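Local structure of 433aa long hypothetical phosphoribosylglycinamide formyl transferase (Pyrococcus horikoshii, 2DWC) at residues Ala35-Arg40 against Leu316-Val321; Asp239-Ala244 against Gly384-Ile389; Pro309-Phe314 against Arg335-Leu340. The protein is an ATP-grasp family protein of the PurT type, found here as a two-chain assembly with adenosine-5'-diphosphate bound. All blocks are in the same frame, centred on the assembly; numbering follows the deposited sequence.

Interaction 1. Residues Ala35-Arg40 against Leu316-Val321; sequences AIEAQR and LHLRAV
Apolar packing between Ala35-Arg40 and Leu316-Val321 runs through one methyl group, Leu318 CD2, which presses on the helical backbone of the other segment. CD2 lies 3.3 Å from Ala38 N and 3.4 Å from Ala38 CA, while the Ala38 methyl CB stands slightly farther off at 3.8 Å. A second side of the same methyl meets the aliphatic part of Glu37, with CG 3.7 Å from Leu318 CD2. Leu318 extends across the gap because CG is anti to its backbone N (chi1 178°). The nearest CA pair across the segments is Ala38 CA and Leu318 CA, 7.1 Å apart.

Polar contact is indirect. Water 1 donates to Glu37 OE2 at 3.1 Å and accepts from Arg319 NH1 at 2.9 Å, lying at the edge of the guanidinium in its plane. Glu37 OE2 also forms a salt bridge with Arg374 of the second subunit, so the carboxylate is shared between this helix pair and the dimer interface.

Ala38 and Leu318 both rest on Ile22 of strand 21-25. Helix 29-40 links parallel neighbours 21-25 and 44-49, a beta-alpha-beta crossover consistent with a Rossmann-type domain, and helix 313-322 packs beside it.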
loop_
_atom_site.group_PDB
_atom_site.type_symbol
_atom_site.label_atom_id
_atom_site.label_comp_id
_atom_site.label_asym_id
_atom_site.label_seq_id
_atom_site.Cartn_x
_atom_site.Cartn_y
_atom_site.Cartn_z
ATOM N N ALA B 35 5.590 -0.222 -8.028
ATOM C CA ALA B 35 4.442 0.008 -8.889
ATOM C C ALA B 35 3.224 0.435 -8.088
ATOM O O ALA B 35 2.418 1.260 -8.545
ATOM C CB ALA B 35 4.123 -1.292 -9.715
ATOM N N ILE B 36 3.043 -0.170 -6.918
ATOM C CA ILE B 36 1.894 0.193 -6.075
ATOM C C ILE B 36 2.004 1.650 -5.608
ATOM O O ILE B 36 1.015 2.389 -5.630
ATOM C CB ILE B 36 1.803 -0.806 -4.867
ATOM C CG1 ILE B 36 1.198 -2.113 -5.364
ATOM C CG2 ILE B 36 0.847 -0.261 -3.785
ATOM C CD1 ILE B 36 1.282 -3.231 -4.344
ATOM N N GLU B 37 3.184 2.098 -5.191
ATOM C CA GLU B 37 3.239 3.541 -4.809
ATOM C C GLU B 37 3.031 4.441 -6.020
ATOM O O GLU B 37 2.357 5.495 -5.940
ATOM C CB GLU B 37 4.576 3.859 -4.179
ATOM C CG GLU B 37 4.655 5.342 -3.725
ATOM C CD GLU B 37 3.630 5.712 -2.622
ATOM O OE1 GLU B 37 3.131 4.820 -1.854
ATOM O OE2 GLU B 37 3.357 6.920 -2.518
ATOM N N ALA B 38 3.567 4.017 -7.159
ATOM C CA ALA B 38 3.354 4.836 -8.384
ATOM C C ALA B 38 1.854 4.933 -8.675
ATOM O O ALA B 38 1.319 6.004 -8.939
ATOM C CB ALA B 38 4.085 4.190 -9.571
ATOM N N GLN B 39 1.150 3.797 -8.639
ATOM C CA GLN B 39 -0.310 3.848 -8.849
ATOM C C GLN B 39 -0.977 4.742 -7.840
ATOM O O GLN B 39 -1.924 5.446 -8.159
ATOM C CB GLN B 39 -0.948 2.468 -8.737
ATOM C CG GLN B 39 -0.537 1.586 -9.935
ATOM C CD GLN B 39 -1.465 1.742 -11.136
ATOM O OE1 GLN B 39 -2.186 2.721 -11.275
ATOM N NE2 GLN B 39 -1.452 0.746 -12.014
ATOM N N ARG B 40 -0.516 4.704 -6.603
ATOM C CA ARG B 40 -1.081 5.556 -5.578
ATOM C C ARG B 40 -0.859 7.062 -5.794
ATOM O O ARG B 40 -1.577 7.868 -5.194
ATOM C CB ARG B 40 -0.559 5.131 -4.210
ATOM C CG ARG B 40 -1.344 3.946 -3.644
ATOM C CD ARG B 40 -0.683 3.448 -2.378
ATOM N NE ARG B 40 -1.611 2.566 -1.625
ATOM C CZ ARG B 40 -1.223 1.873 -0.564
ATOM N NH1 ARG B 40 0.057 1.921 -0.150
ATOM N NH2 ARG B 40 -2.129 1.216 0.141
ATOM N N LEU B 316 10.183 5.595 -1.157
ATOM C CA LEU B 316 11.315 6.554 -1.028
ATOM C C LEU B 316 12.062 6.555 -2.360
ATOM O O LEU B 316 12.438 7.602 -2.863
ATOM C CB LEU B 316 12.278 6.136 0.075
ATOM C CG LEU B 316 11.698 6.380 1.476
ATOM C CD1 LEU B 316 12.576 5.710 2.531
ATOM C CD2 LEU B 316 11.587 7.910 1.737
ATOM N N HIS B 317 12.273 5.369 -2.917
ATOM C CA HIS B 317 12.968 5.270 -4.207
ATOM C C HIS B 317 12.175 5.991 -5.282
ATOM O O HIS B 317 12.723 6.761 -6.059
ATOM C CB HIS B 317 13.097 3.785 -4.607
ATOM C CG HIS B 317 14.059 3.518 -5.722
ATOM N ND1 HIS B 317 15.363 3.967 -5.720
ATOM C CD2 HIS B 317 13.914 2.779 -6.850
ATOM C CE1 HIS B 317 15.989 3.501 -6.788
ATOM N NE2 HIS B 317 15.132 2.775 -7.495
ATOM N N LEU B 318 10.881 5.689 -5.371
ATOM C CA LEU B 318 10.056 6.302 -6.412
ATOM C C LEU B 318 10.063 7.837 -6.312
ATOM O O LEU B 318 10.210 8.554 -7.312
ATOM C CB LEU B 318 8.611 5.790 -6.309
ATOM C CG LEU B 318 7.664 6.427 -7.335
ATOM C CD1 LEU B 318 8.063 5.986 -8.750
ATOM C CD2 LEU B 318 6.223 6.002 -7.030
ATOM N N ARG B 319 9.855 8.336 -5.105
ATOM C CA ARG B 319 9.851 9.793 -4.942
ATOM C C ARG B 319 11.190 10.370 -5.368
ATOM O O ARG B 319 11.251 11.353 -6.111
ATOM C CB ARG B 319 9.539 10.153 -3.469
ATOM C CG ARG B 319 8.007 9.948 -3.176
ATOM C CD ARG B 319 7.686 10.023 -1.703
ATOM N NE ARG B 319 7.910 11.365 -1.182
ATOM C CZ ARG B 319 7.020 12.077 -0.469
ATOM N NH1 ARG B 319 5.818 11.604 -0.192
ATOM N NH2 ARG B 319 7.360 13.279 0.013
ATOM N N ALA B 320 12.260 9.748 -4.906
ATOM C CA ALA B 320 13.582 10.275 -5.225
ATOM C C ALA B 320 13.783 10.330 -6.739
ATOM O O ALA B 320 14.229 11.349 -7.249
ATOM C CB ALA B 320 14.707 9.393 -4.606
ATOM N N VAL B 321 13.451 9.243 -7.457
ATOM C CA VAL B 321 13.735 9.233 -8.906
ATOM C C VAL B 321 12.791 10.004 -9.814
ATOM O O VAL B 321 13.107 10.221 -11.006
ATOM C CB VAL B 321 13.960 7.772 -9.440
ATOM C CG1 VAL B 321 14.962 7.055 -8.543
ATOM C CG2 VAL B 321 12.633 6.983 -9.487
HETATM O O HOH W 1 4.574 9.009 -0.569
#

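Interaction 2. Residues Asp239-Ala244 against Gly384-Ile389; sequences DGDYHA and GRRLGI. With SO4 (sulfate ion), chain F.
Charge pairing joins Asp241 to Arg386, both carboxylate oxygens converging on one nitrogen. Arg386 NH2 is 3.0 Å from Asp241 OD2 in a salt bridge and donates a hydrogen bond to OD1 of the same residue at 3.1 Å, with an N-H...O angle of 159°. OD1 lies close to the guanidinium plane, yet the nitrogen meets OD1 from above the carboxylate plane, so this is not a flat two-nitrogen pairing. Asp241 is poorly ordered, and its exact tilt deserves caution. Arg386 NH1 pairs instead with Asp298, so the guanidinium is held between two acids.

Ring packing adds a second constraint on the same group. Tyr242 CE2 sits over the centre of the Arg386 guanidinium, 3.6 Å above its plane, while ring and guanidinium planes stand 68° apart; the groups are therefore not stacked in parallel. Arg386 reaches this position by an extended start and a bend at chi3 (-66°). At the far end of the tyrosine, OH lies 3.8 Å from Ile389 CG2 and is hydrogen-bonded to Thr345.

Water 2 donates to Asp241 OD2 at 2.6 Å and to Gly384 O at 2.7 Å, bridging side chain and backbone. Arg385, whose side chain starts away from 239-244, binds a sulfate ion, probably from the crystallisation liquor, by NE to O4 and NH2 to O3, both bonds 2.9 Å; Lys378 and Tyr382 also hydrogen-bond to it.

Strands 241-247 and 386-393 each pair antiparallel with strand 343-349, and Leu387 and Gly388 face Ile348 as a classic beta bulge. The contact thus spans next-but-one strands of a mixed sheet, linking the ATP-grasp and PurT C-terminal families' regions.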
loop_
_atom_site.group_PDB
_atom_site.type_symbol
_atom_site.label_atom_id
_atom_site.label_comp_id
_atom_site.label_asym_id
_atom_site.label_seq_id
_atom_site.Cartn_x
_atom_site.Cartn_y
_atom_site.Cartn_z
ATOM N N ASP B 239 22.856 -18.876 3.227
ATOM C CA ASP B 239 23.196 -19.402 1.908
ATOM C C ASP B 239 22.791 -18.449 0.781
ATOM O O ASP B 239 21.997 -18.796 -0.105
ATOM C CB ASP B 239 22.542 -20.782 1.702
ATOM C CG ASP B 239 23.373 -21.930 2.295
ATOM O OD1 ASP B 239 24.454 -22.232 1.737
ATOM O OD2 ASP B 239 22.947 -22.525 3.315
ATOM N N GLY B 240 23.340 -17.238 0.840
ATOM C CA GLY B 240 23.068 -16.242 -0.178
ATOM C C GLY B 240 21.668 -15.661 -0.241
ATOM O O GLY B 240 21.423 -14.754 -1.038
ATOM N N ASP B 241 20.742 -16.162 0.572
ATOM C CA ASP B 241 19.385 -15.627 0.555
ATOM C C ASP B 241 18.962 -15.127 1.938
ATOM O O ASP B 241 19.156 -15.801 2.968
ATOM C CB ASP B 241 18.396 -16.680 0.034
ATOM C CG ASP B 241 16.986 -16.111 -0.195
ATOM O OD1 ASP B 241 16.231 -15.928 0.798
ATOM O OD2 ASP B 241 16.636 -15.842 -1.376
ATOM N N TYR B 242 18.414 -13.918 1.973
ATOM C CA TYR B 242 17.998 -13.380 3.251
ATOM C C TYR B 242 16.755 -14.178 3.657
ATOM O O TYR B 242 15.994 -14.693 2.816
ATOM C CB TYR B 242 17.780 -11.852 3.152
ATOM C CG TYR B 242 16.348 -11.384 3.279
ATOM C CD1 TYR B 242 15.802 -11.041 4.524
ATOM C CD2 TYR B 242 15.527 -11.329 2.160
ATOM C CE1 TYR B 242 14.469 -10.654 4.633
ATOM C CE2 TYR B 242 14.197 -10.959 2.267
ATOM C CZ TYR B 242 13.674 -10.621 3.504
ATOM O OH TYR B 242 12.352 -10.283 3.606
ATOM N N HIS B 243 16.601 -14.340 4.958
ATOM C CA HIS B 243 15.511 -15.120 5.507
ATOM C C HIS B 243 14.622 -14.242 6.374
ATOM O O HIS B 243 13.421 -14.461 6.444
ATOM C CB HIS B 243 16.086 -16.268 6.362
ATOM C CG HIS B 243 15.409 -17.587 6.131
ATOM N ND1 HIS B 243 14.893 -18.356 7.155
ATOM C CD2 HIS B 243 15.113 -18.246 4.981
ATOM C CE1 HIS B 243 14.303 -19.426 6.648
ATOM N NE2 HIS B 243 14.422 -19.383 5.331
ATOM N N ALA B 244 15.227 -13.273 7.058
ATOM C CA ALA B 244 14.489 -12.374 7.958
ATOM C C ALA B 244 15.215 -11.042 8.059
ATOM O O ALA B 244 16.439 -11.015 7.923
ATOM C CB ALA B 244 14.398 -12.997 9.382
ATOM N N GLY B 384 13.161 -23.026 -3.546
ATOM C CA GLY B 384 13.913 -21.878 -3.088
ATOM C C GLY B 384 13.321 -20.542 -3.535
ATOM O O GLY B 384 13.800 -19.500 -3.116
ATOM N N ARG B 385 12.301 -20.543 -4.391
ATOM C CA ARG B 385 11.753 -19.245 -4.838
ATOM C C ARG B 385 10.998 -18.547 -3.700
ATOM O O ARG B 385 10.226 -19.178 -3.000
ATOM C CB ARG B 385 10.792 -19.435 -6.025
ATOM C CG ARG B 385 10.415 -18.117 -6.753
ATOM C CD ARG B 385 9.518 -18.331 -7.985
ATOM N NE ARG B 385 9.882 -17.286 -8.957
ATOM C CZ ARG B 385 9.383 -17.182 -10.181
ATOM N NH1 ARG B 385 8.477 -18.057 -10.612
ATOM N NH2 ARG B 385 9.815 -16.212 -10.984
ATOM N N ARG B 386 11.207 -17.241 -3.527
ATOM C CA ARG B 386 10.484 -16.528 -2.480
ATOM C C ARG B 386 9.103 -16.195 -3.044
ATOM O O ARG B 386 9.003 -15.481 -4.057
ATOM C CB ARG B 386 11.182 -15.219 -2.160
ATOM C CG ARG B 386 10.689 -14.602 -0.892
ATOM C CD ARG B 386 11.510 -13.329 -0.634
ATOM N NE ARG B 386 12.907 -13.669 -0.358
ATOM C CZ ARG B 386 13.953 -12.954 -0.767
ATOM N NH1 ARG B 386 13.777 -11.852 -1.484
ATOM N NH2 ARG B 386 15.183 -13.340 -0.447
ATOM N N LEU B 387 8.061 -16.691 -2.385
ATOM C CA LEU B 387 6.679 -16.475 -2.835
ATOM C C LEU B 387 5.932 -15.430 -2.033
ATOM O O LEU B 387 4.843 -14.974 -2.450
ATOM C CB LEU B 387 5.905 -17.804 -2.794
ATOM C CG LEU B 387 6.491 -18.862 -3.730
ATOM C CD1 LEU B 387 5.512 -20.077 -3.765
ATOM C CD2 LEU B 387 6.685 -18.259 -5.150
ATOM N N GLY B 388 6.483 -15.030 -0.879
ATOM C CA GLY B 388 5.792 -14.005 -0.099
ATOM C C GLY B 388 6.576 -13.672 1.147
ATOM O O GLY B 388 7.718 -14.130 1.291
ATOM N N ILE B 389 5.998 -12.863 2.028
ATOM C CA ILE B 389 6.663 -12.553 3.300
ATOM C C ILE B 389 5.630 -12.389 4.402
ATOM O O ILE B 389 4.489 -12.004 4.147
ATOM C CB ILE B 389 7.449 -11.191 3.320
ATOM C CG1 ILE B 389 6.556 -10.056 2.762
ATOM C CG2 ILE B 389 8.789 -11.337 2.626
ATOM C CD1 ILE B 389 7.063 -8.673 3.152
HETATM S S SO4 F . 12.583 -14.801 -9.044
HETATM O O1 SO4 F . 13.361 -16.082 -9.121
HETATM O O2 SO4 F . 13.503 -13.711 -8.578
HETATM O O3 SO4 F . 12.038 -14.472 -10.403
HETATM O O4 SO4 F . 11.448 -14.977 -8.081
HETATM O O HOH W 2 14.489 -17.222 -1.873
#

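Interaction 3. Residues Pro309-Phe314 against Arg335-Leu340; sequences PGFSEF and RLFPML
Phe311 and Phe337 carry this contact, and the tip of one ring meets the root of the other. Phe337 CZ lies 3.4 Å from Phe311 CG, and the same atom is also 3.4 Å from Phe311 CB. On either side of CZ, Phe337 CE1 approaches Phe311 CD2 at 3.7 Å and Phe337 CE2 approaches Phe311 CB at 3.8 Å. Seen from the Phe337 ring, Phe311 CG is at the edge, near the plane. The ring centroids of Phe311 and Phe337 are 5.2 Å apart and their planes make 41°, an oblique pairing that is neither a stack nor a T-shape. With CG anti to the backbone N (chi1 -170°), Phe337 holds its ring out from the strand to reach the loop.

In the next shell, Pro338 CD covers a face of the Phe337 ring near its rim. His307 ties the pair together from outside, its ND1 hydrogen-bonding to Phe311 O and its ring meeting that of Phe337. Leu316 of helix 313-322 touches both phenylalanines, and Ala371 of the second subunit packs on Phe311.

Farther out, Gly310 turns the loop with positive phi, and Ser312 is the N-cap of helix 313-322. Its OG accepts a weak capping bond from Phe314 N, at 3.1 Å and 128°.

The loop before helix 313-322 is therefore packed against strand 334-337, which pairs with strand 225-238, while Phe314 on that helix faces helix 29-40 through Leu30 and Ile34.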
loop_
_atom_site.group_PDB
_atom_site.type_symbol
_atom_site.label_atom_id
_atom_site.label_comp_id
_atom_site.label_asym_id
_atom_site.label_seq_id
_atom_site.Cartn_x
_atom_site.Cartn_y
_atom_site.Cartn_z
ATOM N N PRO B 309 3.009 5.215 6.057
ATOM C CA PRO B 309 2.455 5.032 4.723
ATOM C C PRO B 309 3.036 5.997 3.692
ATOM O O PRO B 309 3.282 7.178 3.982
ATOM C CB PRO B 309 0.945 5.217 4.941
ATOM C CG PRO B 309 0.856 6.041 6.157
ATOM C CD PRO B 309 1.959 5.560 7.040
ATOM N N GLY B 310 3.306 5.453 2.507
ATOM C CA GLY B 310 3.891 6.262 1.446
ATOM C C GLY B 310 5.379 6.502 1.665
ATOM O O GLY B 310 5.961 7.345 0.982
ATOM N N PHE B 311 5.994 5.782 2.618
ATOM C CA PHE B 311 7.420 5.987 2.879
ATOM C C PHE B 311 8.274 4.718 3.024
ATOM O O PHE B 311 9.357 4.767 3.591
ATOM C CB PHE B 311 7.592 6.909 4.097
ATOM C CG PHE B 311 7.280 8.345 3.795
ATOM C CD1 PHE B 311 6.116 8.950 4.277
ATOM C CD2 PHE B 311 8.151 9.096 2.989
ATOM C CE1 PHE B 311 5.833 10.296 3.964
ATOM C CE2 PHE B 311 7.877 10.433 2.671
ATOM C CZ PHE B 311 6.719 11.030 3.159
ATOM N N SER B 312 7.785 3.570 2.533
ATOM C CA SER B 312 8.634 2.367 2.553
ATOM C C SER B 312 9.815 2.660 1.624
ATOM O O SER B 312 9.825 3.672 0.920
ATOM C CB SER B 312 7.887 1.157 1.931
ATOM O OG SER B 312 7.719 1.426 0.526
ATOM N N GLU B 313 10.797 1.758 1.591
ATOM C CA GLU B 313 11.940 1.994 0.717
ATOM C C GLU B 313 11.483 2.133 -0.740
ATOM O O GLU B 313 12.156 2.773 -1.537
ATOM C CB GLU B 313 13.007 0.854 0.815
ATOM C CG GLU B 313 12.451 -0.554 0.515
ATOM C CD GLU B 313 13.567 -1.573 0.221
ATOM O OE1 GLU B 313 13.240 -2.787 0.163
ATOM O OE2 GLU B 313 14.739 -1.153 0.020
ATOM N N PHE B 314 10.367 1.486 -1.093
ATOM C CA PHE B 314 9.888 1.557 -2.487
ATOM C C PHE B 314 9.350 2.919 -2.850
ATOM O O PHE B 314 9.605 3.421 -3.967
ATOM C CB PHE B 314 8.832 0.452 -2.668
ATOM C CG PHE B 314 9.335 -0.864 -2.198
ATOM C CD1 PHE B 314 10.387 -1.485 -2.849
ATOM C CD2 PHE B 314 8.811 -1.440 -1.024
ATOM C CE1 PHE B 314 10.947 -2.671 -2.354
ATOM C CE2 PHE B 314 9.347 -2.624 -0.517
ATOM C CZ PHE B 314 10.428 -3.246 -1.179
ATOM N N ARG B 335 20.794 13.922 8.124
ATOM C CA ARG B 335 19.388 14.083 7.794
ATOM C C ARG B 335 18.840 12.645 7.905
ATOM O O ARG B 335 19.192 11.763 7.113
ATOM C CB ARG B 335 19.223 14.619 6.364
ATOM C CG ARG B 335 17.871 15.293 6.093
ATOM C CD ARG B 335 17.769 15.754 4.628
ATOM N NE ARG B 335 16.555 16.516 4.260
ATOM C CZ ARG B 335 15.375 15.985 3.918
ATOM N NH1 ARG B 335 15.208 14.644 3.900
ATOM N NH2 ARG B 335 14.373 16.798 3.546
ATOM N N LEU B 336 18.033 12.406 8.945
ATOM C CA LEU B 336 17.498 11.083 9.188
ATOM C C LEU B 336 16.057 10.954 8.742
ATOM O O LEU B 336 15.342 11.937 8.584
ATOM C CB LEU B 336 17.585 10.732 10.705
ATOM C CG LEU B 336 18.990 10.832 11.341
ATOM C CD1 LEU B 336 18.924 10.273 12.760
ATOM C CD2 LEU B 336 20.012 10.053 10.530
ATOM N N PHE B 337 15.634 9.710 8.533
ATOM C CA PHE B 337 14.239 9.445 8.173
ATOM C C PHE B 337 13.664 8.681 9.387
ATOM O O PHE B 337 14.018 7.545 9.650
ATOM C CB PHE B 337 14.138 8.581 6.917
ATOM C CG PHE B 337 12.728 8.514 6.397
ATOM C CD1 PHE B 337 12.215 9.580 5.682
ATOM C CD2 PHE B 337 11.876 7.478 6.787
ATOM C CE1 PHE B 337 10.865 9.649 5.367
ATOM C CE2 PHE B 337 10.523 7.527 6.479
ATOM C CZ PHE B 337 10.011 8.608 5.775
ATOM N N PRO B 338 12.729 9.296 10.101
ATOM C CA PRO B 338 12.147 8.659 11.290
ATOM C C PRO B 338 11.343 7.394 11.026
ATOM O O PRO B 338 10.543 7.351 10.120
ATOM C CB PRO B 338 11.264 9.769 11.872
ATOM C CG PRO B 338 11.874 11.049 11.329
ATOM C CD PRO B 338 12.176 10.650 9.907
ATOM N N MET B 339 11.567 6.384 11.847
ATOM C CA MET B 339 10.852 5.112 11.756
ATOM C C MET B 339 9.493 5.304 12.482
ATOM O O MET B 339 9.398 6.116 13.408
ATOM C CB MET B 339 11.724 4.072 12.468
ATOM C CG MET B 339 11.137 2.727 12.715
ATOM S SD MET B 339 12.514 1.805 13.455
ATOM C CE MET B 339 12.457 2.443 15.263
ATOM N N LEU B 340 8.440 4.595 12.060
ATOM C CA LEU B 340 7.148 4.726 12.716
ATOM C C LEU B 340 7.010 3.739 13.880
ATOM O O LEU B 340 6.550 4.105 14.982
ATOM C CB LEU B 340 6.012 4.513 11.699
ATOM C CG LEU B 340 4.588 4.527 12.266
ATOM C CD1 LEU B 340 4.266 5.893 12.863
ATOM C CD2 LEU B 340 3.602 4.173 11.173
#

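In the fold
Interactions 1 and 3 adjoin, with centres 13 Å apart, and share helix 313-322: its start belongs to 309-314 and its later turns to 316-321. They touch where Arg319 and Leu316 meet Phe311, and both reach the second subunit. Interaction 2 lies 24 Å from interaction 1 and 23 Å from interaction 3, centre to centre, without touching either, but it reaches the same mixed sheet as interaction 3. Along the chain the segments run 35-40, 239-244, 309-314, 316-321, 335-340, 384-389. Helix 313-322 thus connects packing on the N-terminal parallel sheet with the central mixed sheet, whose strands continue into the C-terminal region.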